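Long-range contacts in polyhedrin (PDB 5A9C), which forms the crystalline lattice of cypovirus occlusion bodies, the polyhedra that probably shelter virus particles outside the insect host, here in a truncated form lacking its base domain: residues 38-43 / 82-87; 57-62 / 170-175; 89-94 / 149-154. All coordinates share one frame; numbering follows the deposited sequence.

Contact 1: residues 38-43 / 82-87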
# COMPACT_ATOMS: atom_id res chain seq x y z
N MET A 38 -17.54 -0.10 -2.22
CA MET A 38 -17.72 1.34 -2.20
C MET A 38 -16.89 1.93 -3.33
O MET A 38 -16.01 1.27 -3.88
CB MET A 38 -17.29 1.92 -0.85
CG MET A 38 -18.26 1.64 0.29
SD MET A 38 -17.56 2.02 1.91
CE MET A 38 -16.35 0.71 2.05
N ARG A 39 -17.18 3.17 -3.69
CA ARG A 39 -16.45 3.80 -4.78
C ARG A 39 -16.18 5.26 -4.49
O ARG A 39 -17.10 6.05 -4.30
CB ARG A 39 -17.22 3.65 -6.10
CG ARG A 39 -16.39 3.98 -7.33
CD ARG A 39 -17.10 3.52 -8.59
NE ARG A 39 -16.23 3.60 -9.76
CZ ARG A 39 -16.52 3.02 -10.92
NH1 ARG A 39 -17.64 2.32 -11.07
NH2 ARG A 39 -15.68 3.13 -11.94
N VAL A 40 -14.90 5.60 -4.45
CA VAL A 40 -14.48 6.98 -4.25
C VAL A 40 -13.67 7.42 -5.45
O VAL A 40 -12.76 6.71 -5.88
CB VAL A 40 -13.66 7.15 -2.96
CG1 VAL A 40 -13.07 8.56 -2.88
CG2 VAL A 40 -14.52 6.87 -1.75
N VAL A 41 -14.00 8.58 -6.00
CA VAL A 41 -13.28 9.09 -7.15
C VAL A 41 -12.82 10.52 -6.90
O VAL A 41 -13.59 11.36 -6.44
CB VAL A 41 -14.14 9.06 -8.42
CG1 VAL A 41 -13.32 9.50 -9.62
CG2 VAL A 41 -14.72 7.66 -8.64
N VAL A 42 -11.55 10.77 -7.19
CA VAL A 42 -11.00 12.11 -7.12
C VAL A 42 -10.80 12.63 -8.54
O VAL A 42 -9.95 12.12 -9.28
CB VAL A 42 -9.65 12.12 -6.37
CG1 VAL A 42 -9.11 13.55 -6.27
CG2 VAL A 42 -9.81 11.51 -4.98
N PHE A 43 -11.60 13.62 -8.92
CA PHE A 43 -11.51 14.20 -10.26
C PHE A 43 -10.66 15.46 -10.21
O PHE A 43 -11.05 16.44 -9.60
CB PHE A 43 -12.90 14.61 -10.76
CG PHE A 43 -13.84 13.46 -10.99
CD1 PHE A 43 -13.80 12.74 -12.17
CD2 PHE A 43 -14.80 13.13 -10.04
CE1 PHE A 43 -14.68 11.70 -12.39
CE2 PHE A 43 -15.67 12.08 -10.25
CZ PHE A 43 -15.62 11.37 -11.44
N VAL A 82 -10.00 19.71 -7.11
CA VAL A 82 -10.53 18.36 -7.29
C VAL A 82 -11.99 18.27 -6.88
O VAL A 82 -12.45 18.98 -5.99
CB VAL A 82 -9.73 17.30 -6.49
CG1 VAL A 82 -8.33 17.13 -7.07
CG2 VAL A 82 -9.67 17.67 -5.01
N ILE A 83 -12.71 17.39 -7.56
CA ILE A 83 -14.04 17.00 -7.11
C ILE A 83 -13.88 15.62 -6.49
O ILE A 83 -13.46 14.68 -7.17
CB ILE A 83 -15.06 16.93 -8.26
CG1 ILE A 83 -15.24 18.30 -8.91
CG2 ILE A 83 -16.40 16.40 -7.76
CD1 ILE A 83 -14.13 18.70 -9.86
N VAL A 84 -14.17 15.50 -5.21
CA VAL A 84 -14.08 14.22 -4.53
C VAL A 84 -15.47 13.61 -4.42
O VAL A 84 -16.36 14.19 -3.79
CB VAL A 84 -13.41 14.33 -3.15
CG1 VAL A 84 -13.26 12.95 -2.52
CG2 VAL A 84 -12.06 15.01 -3.26
N SER A 85 -15.64 12.45 -5.04
CA SER A 85 -16.94 11.78 -5.10
C SER A 85 -16.95 10.56 -4.18
O SER A 85 -16.17 9.64 -4.37
CB SER A 85 -17.23 11.36 -6.54
OG SER A 85 -18.44 10.63 -6.63
N PHE A 86 -17.84 10.58 -3.19
CA PHE A 86 -17.97 9.47 -2.24
C PHE A 86 -19.23 8.67 -2.56
O PHE A 86 -20.32 9.23 -2.63
CB PHE A 86 -18.11 10.00 -0.81
CG PHE A 86 -16.88 10.68 -0.27
CD1 PHE A 86 -16.66 12.03 -0.49
CD2 PHE A 86 -15.97 9.98 0.51
CE1 PHE A 86 -15.54 12.66 0.03
CE2 PHE A 86 -14.85 10.60 1.03
CZ PHE A 86 -14.63 11.95 0.79
N ASN A 87 -19.10 7.36 -2.73
CA ASN A 87 -20.26 6.55 -3.08
C ASN A 87 -20.30 5.20 -2.37
O ASN A 87 -19.30 4.48 -2.30
CB ASN A 87 -20.33 6.34 -4.60
CG ASN A 87 -20.17 7.64 -5.38
OD1 ASN A 87 -21.15 8.29 -5.73
ND2 ASN A 87 -18.93 8.03 -5.63
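R39 and N87 form a hydrogen-bonded pair at one end of an antiparallel ladder between two neighbouring strands of the six-stranded polyhedrin sheet, the two segments running at 171° to each other. R39 N gives a nearly straight bond to N87 O at 2.9 Å. R39 O takes the side-chain amide: N87 ND2 reaches it at 3.0 Å from above the carbonyl plane, while N87 N adds a weak bond. The same ND2 gives its other hydrogen to S85 OG at 2.8 Å. Both acceptors lie close to the amide plane, so the two bonds together fix the rotation of the amide. N87 OD1 is taken by S133 OG and A198 N, and S85 OG also bonds A198 O, satisfying this buried polar cluster. The ladder runs on through V41 with S85 and F43 with I83, two bonds to each pair. V40, V42, V84 and F86 share the face opposite R39, V41 and S85; V42 CG1 lies 3.8 Å from V82 CG1, and V40 sits beside F86, both pointing the same way. On the R39 face, chi1 of -66° sets F43 CG anti to its carbonyl carbon, and the ring edge meets S85 CB through CE2 at 4.1 Å.

Contact 2: residues 57-62 / 170-175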
# COMPACT_ATOMS: atom_id res chain seq x y z
N VAL A 57 -12.18 1.55 -6.04
CA VAL A 57 -13.23 0.68 -5.53
C VAL A 57 -12.65 -0.20 -4.43
O VAL A 57 -11.53 -0.69 -4.54
CB VAL A 57 -13.90 -0.16 -6.64
CG1 VAL A 57 -14.54 0.75 -7.67
CG2 VAL A 57 -12.90 -1.09 -7.30
N PHE A 58 -13.43 -0.38 -3.36
CA PHE A 58 -12.94 -1.01 -2.14
C PHE A 58 -14.12 -1.40 -1.26
O PHE A 58 -15.13 -0.71 -1.24
CB PHE A 58 -12.05 -0.03 -1.37
CG PHE A 58 -12.77 1.23 -0.96
CD1 PHE A 58 -13.00 2.24 -1.88
CD2 PHE A 58 -13.23 1.39 0.34
CE1 PHE A 58 -13.67 3.40 -1.51
CE2 PHE A 58 -13.90 2.54 0.71
CZ PHE A 58 -14.11 3.55 -0.21
N PRO A 59 -14.00 -2.52 -0.53
CA PRO A 59 -15.11 -3.05 0.27
C PRO A 59 -15.23 -2.53 1.71
O PRO A 59 -16.33 -2.57 2.25
CB PRO A 59 -14.82 -4.55 0.29
CG PRO A 59 -13.34 -4.63 0.23
CD PRO A 59 -12.89 -3.48 -0.65
N ASP A 60 -14.13 -2.08 2.32
CA ASP A 60 -14.17 -1.76 3.75
C ASP A 60 -13.70 -0.35 4.11
O ASP A 60 -14.39 0.37 4.84
CB ASP A 60 -13.37 -2.80 4.54
CG ASP A 60 -13.99 -4.18 4.47
OD1 ASP A 60 -15.17 -4.32 4.87
OD2 ASP A 60 -13.30 -5.12 4.03
N TYR A 61 -12.53 0.03 3.62
CA TYR A 61 -12.00 1.36 3.91
C TYR A 61 -11.00 1.80 2.86
O TYR A 61 -10.37 0.98 2.19
CB TYR A 61 -11.35 1.40 5.31
CG TYR A 61 -10.18 0.46 5.45
CD1 TYR A 61 -8.89 0.87 5.14
CD2 TYR A 61 -10.36 -0.85 5.89
CE1 TYR A 61 -7.81 0.01 5.26
CE2 TYR A 61 -9.29 -1.71 6.01
CZ TYR A 61 -8.02 -1.28 5.70
OH TYR A 61 -6.95 -2.14 5.82
N LEU A 62 -10.85 3.11 2.73
CA LEU A 62 -9.93 3.68 1.77
C LEU A 62 -9.14 4.82 2.41
O LEU A 62 -9.73 5.75 2.95
CB LEU A 62 -10.69 4.20 0.55
CG LEU A 62 -9.87 4.99 -0.48
CD1 LEU A 62 -8.90 4.08 -1.22
CD2 LEU A 62 -10.79 5.69 -1.46
N LEU A 170 -9.38 -6.55 7.40
CA LEU A 170 -8.02 -6.21 7.01
C LEU A 170 -7.59 -6.98 5.76
O LEU A 170 -7.03 -6.40 4.82
CB LEU A 170 -7.06 -6.48 8.17
CG LEU A 170 -5.57 -6.22 7.98
CD1 LEU A 170 -4.93 -7.34 7.19
CD2 LEU A 170 -5.34 -4.87 7.31
N THR A 171 -7.86 -8.28 5.75
CA THR A 171 -7.43 -9.15 4.65
C THR A 171 -8.38 -9.09 3.46
O THR A 171 -8.00 -9.43 2.34
CB THR A 171 -7.30 -10.61 5.13
OG1 THR A 171 -8.58 -11.08 5.57
CG2 THR A 171 -6.31 -10.71 6.27
N ASN A 172 -9.61 -8.67 3.71
CA ASN A 172 -10.64 -8.62 2.68
C ASN A 172 -10.60 -7.33 1.87
O ASN A 172 -11.14 -7.25 0.76
CB ASN A 172 -12.02 -8.78 3.32
CG ASN A 172 -13.15 -8.67 2.31
OD1 ASN A 172 -13.66 -7.59 2.05
ND2 ASN A 172 -13.55 -9.81 1.76
N ASN A 173 -9.95 -6.31 2.42
CA ASN A 173 -9.96 -4.98 1.82
C ASN A 173 -8.90 -4.76 0.75
O ASN A 173 -7.81 -4.24 1.03
CB ASN A 173 -9.86 -3.91 2.91
CG ASN A 173 -10.08 -2.51 2.36
OD1 ASN A 173 -11.19 -2.16 1.96
ND2 ASN A 173 -9.03 -1.71 2.36
N ILE A 174 -9.22 -5.14 -0.49
CA ILE A 174 -8.33 -4.89 -1.62
C ILE A 174 -8.80 -3.65 -2.37
O ILE A 174 -9.82 -3.68 -3.06
CB ILE A 174 -8.30 -6.09 -2.60
CG1 ILE A 174 -7.71 -7.32 -1.92
CG2 ILE A 174 -7.51 -5.73 -3.85
CD1 ILE A 174 -7.61 -8.53 -2.83
N VAL A 175 -8.05 -2.56 -2.23
CA VAL A 175 -8.36 -1.32 -2.94
C VAL A 175 -7.91 -1.42 -4.39
O VAL A 175 -6.75 -1.71 -4.68
CB VAL A 175 -7.68 -0.10 -2.27
CG1 VAL A 175 -7.94 1.16 -3.09
CG2 VAL A 175 -8.18 0.07 -0.84
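The tight connection between strands 51-58 and 61-66 is gripped by one asparagine, N173, just past the end of helix 165-172 and at the centre of an inverse gamma turn. With CG anti to its backbone N (chi1 -171°), the N173 amide reaches into the bend. OD1 accepts two backbone N-H groups from the same face of its plane: D60 N at 3.0 Å, and Y61 N at 3.1 Å on a straighter bond (169°) from well above that plane. On the other branch, ND2 donates to Y61 O at 3.0 Å. The amide also stacks on the Y61 ring, planes 21° apart, with ND2 over the ring centre; Y61 OH touches L170 CD2 at 3.5 Å. P59, within the bend, lays CD 3.4 Å from N173 OD1. V175 packs through CG1 against L62 CD1 at 3.6 Å and through CG2 against F58 CB. D60 OD1 is salt-bridged to R160, and K63 of the second subunit bonds the carbonyls of L170 and N173. One neutral side chain thus satisfies three backbone polar groups of the bend, and the donors on OD1 with the acceptor met by ND2 fix which way round the amide sits.

Contact 3: residues 89-94 / 149-154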
# COMPACT_ATOMS: atom_id res chain seq x y z
N ASN A 89 -22.06 2.64 1.00
CA ASN A 89 -22.44 2.61 2.41
C ASN A 89 -21.35 3.21 3.28
O ASN A 89 -20.81 2.56 4.18
CB ASN A 89 -22.72 1.17 2.84
CG ASN A 89 -23.25 1.07 4.25
OD1 ASN A 89 -23.84 2.02 4.77
ND2 ASN A 89 -23.04 -0.08 4.89
N ILE A 90 -21.03 4.48 3.02
CA ILE A 90 -19.96 5.16 3.73
C ILE A 90 -20.46 5.82 5.01
O ILE A 90 -21.55 6.38 5.05
CB ILE A 90 -19.29 6.21 2.82
CG1 ILE A 90 -18.64 5.51 1.62
CG2 ILE A 90 -18.26 7.02 3.60
CD1 ILE A 90 -17.97 6.46 0.64
N ASP A 91 -19.64 5.73 6.06
CA ASP A 91 -19.90 6.42 7.31
C ASP A 91 -19.67 7.92 7.11
O ASP A 91 -18.53 8.38 7.11
CB ASP A 91 -18.98 5.87 8.40
CG ASP A 91 -19.13 6.60 9.73
OD1 ASP A 91 -20.09 7.38 9.88
OD2 ASP A 91 -18.28 6.37 10.62
N TRP A 92 -20.75 8.66 6.93
CA TRP A 92 -20.66 10.08 6.60
C TRP A 92 -20.20 10.95 7.76
O TRP A 92 -19.87 12.12 7.58
CB TRP A 92 -22.00 10.60 6.07
CG TRP A 92 -22.48 9.88 4.85
CD1 TRP A 92 -23.68 9.24 4.69
CD2 TRP A 92 -21.78 9.71 3.61
NE1 TRP A 92 -23.77 8.70 3.44
CE2 TRP A 92 -22.61 8.97 2.75
CE3 TRP A 92 -20.52 10.12 3.15
CZ2 TRP A 92 -22.23 8.62 1.46
CZ3 TRP A 92 -20.15 9.78 1.86
CH2 TRP A 92 -21.00 9.04 1.03
N THR A 93 -20.17 10.37 8.96
CA THR A 93 -19.70 11.11 10.13
C THR A 93 -18.18 11.09 10.24
O THR A 93 -17.59 11.85 11.00
CB THR A 93 -20.32 10.56 11.43
OG1 THR A 93 -19.81 9.25 11.69
CG2 THR A 93 -21.83 10.51 11.32
N ARG A 94 -17.55 10.21 9.46
CA ARG A 94 -16.09 10.10 9.48
C ARG A 94 -15.44 10.35 8.12
O ARG A 94 -14.23 10.49 8.02
CB ARG A 94 -15.65 8.74 10.04
CG ARG A 94 -15.90 8.58 11.53
CD ARG A 94 -15.39 7.24 12.04
NE ARG A 94 -15.62 7.08 13.47
CZ ARG A 94 -16.73 6.56 14.00
NH1 ARG A 94 -17.71 6.16 13.20
NH2 ARG A 94 -16.85 6.45 15.31
N LEU A 149 -10.22 10.01 3.29
CA LEU A 149 -10.58 8.86 4.12
C LEU A 149 -12.06 8.53 3.96
O LEU A 149 -12.92 9.39 4.10
CB LEU A 149 -10.29 9.14 5.59
CG LEU A 149 -10.83 8.08 6.56
CD1 LEU A 149 -10.16 6.74 6.33
CD2 LEU A 149 -10.67 8.53 8.00
N ALA A 150 -12.35 7.27 3.66
CA ALA A 150 -13.73 6.80 3.60
C ALA A 150 -13.82 5.41 4.22
O ALA A 150 -13.01 4.53 3.92
CB ALA A 150 -14.22 6.78 2.16
N THR A 151 -14.80 5.22 5.10
CA THR A 151 -14.96 3.95 5.79
C THR A 151 -16.39 3.45 5.70
O THR A 151 -17.34 4.23 5.67
CB THR A 151 -14.54 4.04 7.27
OG1 THR A 151 -15.26 5.11 7.90
CG2 THR A 151 -13.05 4.31 7.39
N ALA A 152 -16.54 2.12 5.67
CA ALA A 152 -17.85 1.50 5.63
C ALA A 152 -18.62 1.79 6.90
O ALA A 152 -18.06 1.74 8.00
CB ALA A 152 -17.71 -0.00 5.42
N ARG A 153 -19.91 2.09 6.75
CA ARG A 153 -20.77 2.39 7.89
C ARG A 153 -20.92 1.18 8.80
O ARG A 153 -21.34 0.10 8.37
CB ARG A 153 -22.13 2.87 7.40
CG ARG A 153 -23.04 3.42 8.48
CD ARG A 153 -24.34 3.97 7.90
NE ARG A 153 -24.13 5.18 7.10
CZ ARG A 153 -24.15 5.21 5.77
NH1 ARG A 153 -24.39 4.11 5.07
NH2 ARG A 153 -23.95 6.36 5.13
N GLN A 154 -20.55 1.35 10.07
CA GLN A 154 -20.64 0.30 11.07
C GLN A 154 -21.98 -0.41 11.03
O GLN A 154 -22.70 -0.45 12.03
CB GLN A 154 -20.38 0.87 12.47
CG GLN A 154 -21.13 2.16 12.76
CD GLN A 154 -20.63 3.34 11.95
OE1 GLN A 154 -19.48 3.36 11.52
NE2 GLN A 154 -21.50 4.31 11.72
O HOH W 1 -16.06 7.42 6.48
O HOH W 2 -23.30 7.74 8.57
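I90 and A152 face each other at a single backbone bridge, their CA atoms 4.6 Å apart, where the loop after strand 81-87 runs beside the chain leaving strand 145-151. One bond lies on each side of the bridge: R153 N to N89 O, and D91 N to T151 O, the latter 2.8 Å long and almost straight at 174°. Water 1 carries the pairing further, donating to D91 O and accepting from T151 N. D91 then organises its own loop. Its OD1 closes an Asx turn by accepting T93 N and also takes T93 OG1 at 2.6 Å, while OD2 forms a salt bridge with R94 NH1 at 2.7 Å, close to the guanidinium plane; the carboxylate is thus held at both oxygens. The R153 chain bends at chi3 (-68°), which places NE. As modelled, the guanidinium turns one face to the I90 carbonyl, though contacts of NH1 and NH2 are implausibly short and the position of the tip is doubtful. Also as modelled, R153 NE donates to water 2 at 3.1 Å, and the same water accepts W92 N, a second water bridge between the segments. Deeper in, I90 CD1 lies 4.1 Å from A150 CB. Around the pair, W92 makes a cation-pi contact with R134, I90 and A152 both reach side chains of strand 38-45, and strand 145-151 runs between strands 61-66 and 96-100 in the three-stranded sheet.

How the contacts relate
Contacts 1, 2 and 3 adjoin one another, with centres 13 to 15 Å apart. M38 ties all three: its N lies 2.7 Å from F58 O of contact 2, a probable hydrogen bond between neighbouring strands of the large sheet, while its SD and CE pack on I90 and A152 of contact 3. F86 of contact 1 also meets W92, CB to CZ3 at 3.4 Å. Between contacts 2 and 3, L62 N lies 2.8 Å from A150 O in the three-stranded sheet; just before it D60 O lies 2.9 Å from A152 N, both probable hydrogen bonds. Along the chain, contact 3 is nested inside the loop that contact 2 closes. Contacts 1 and 2 also both touch the second subunit.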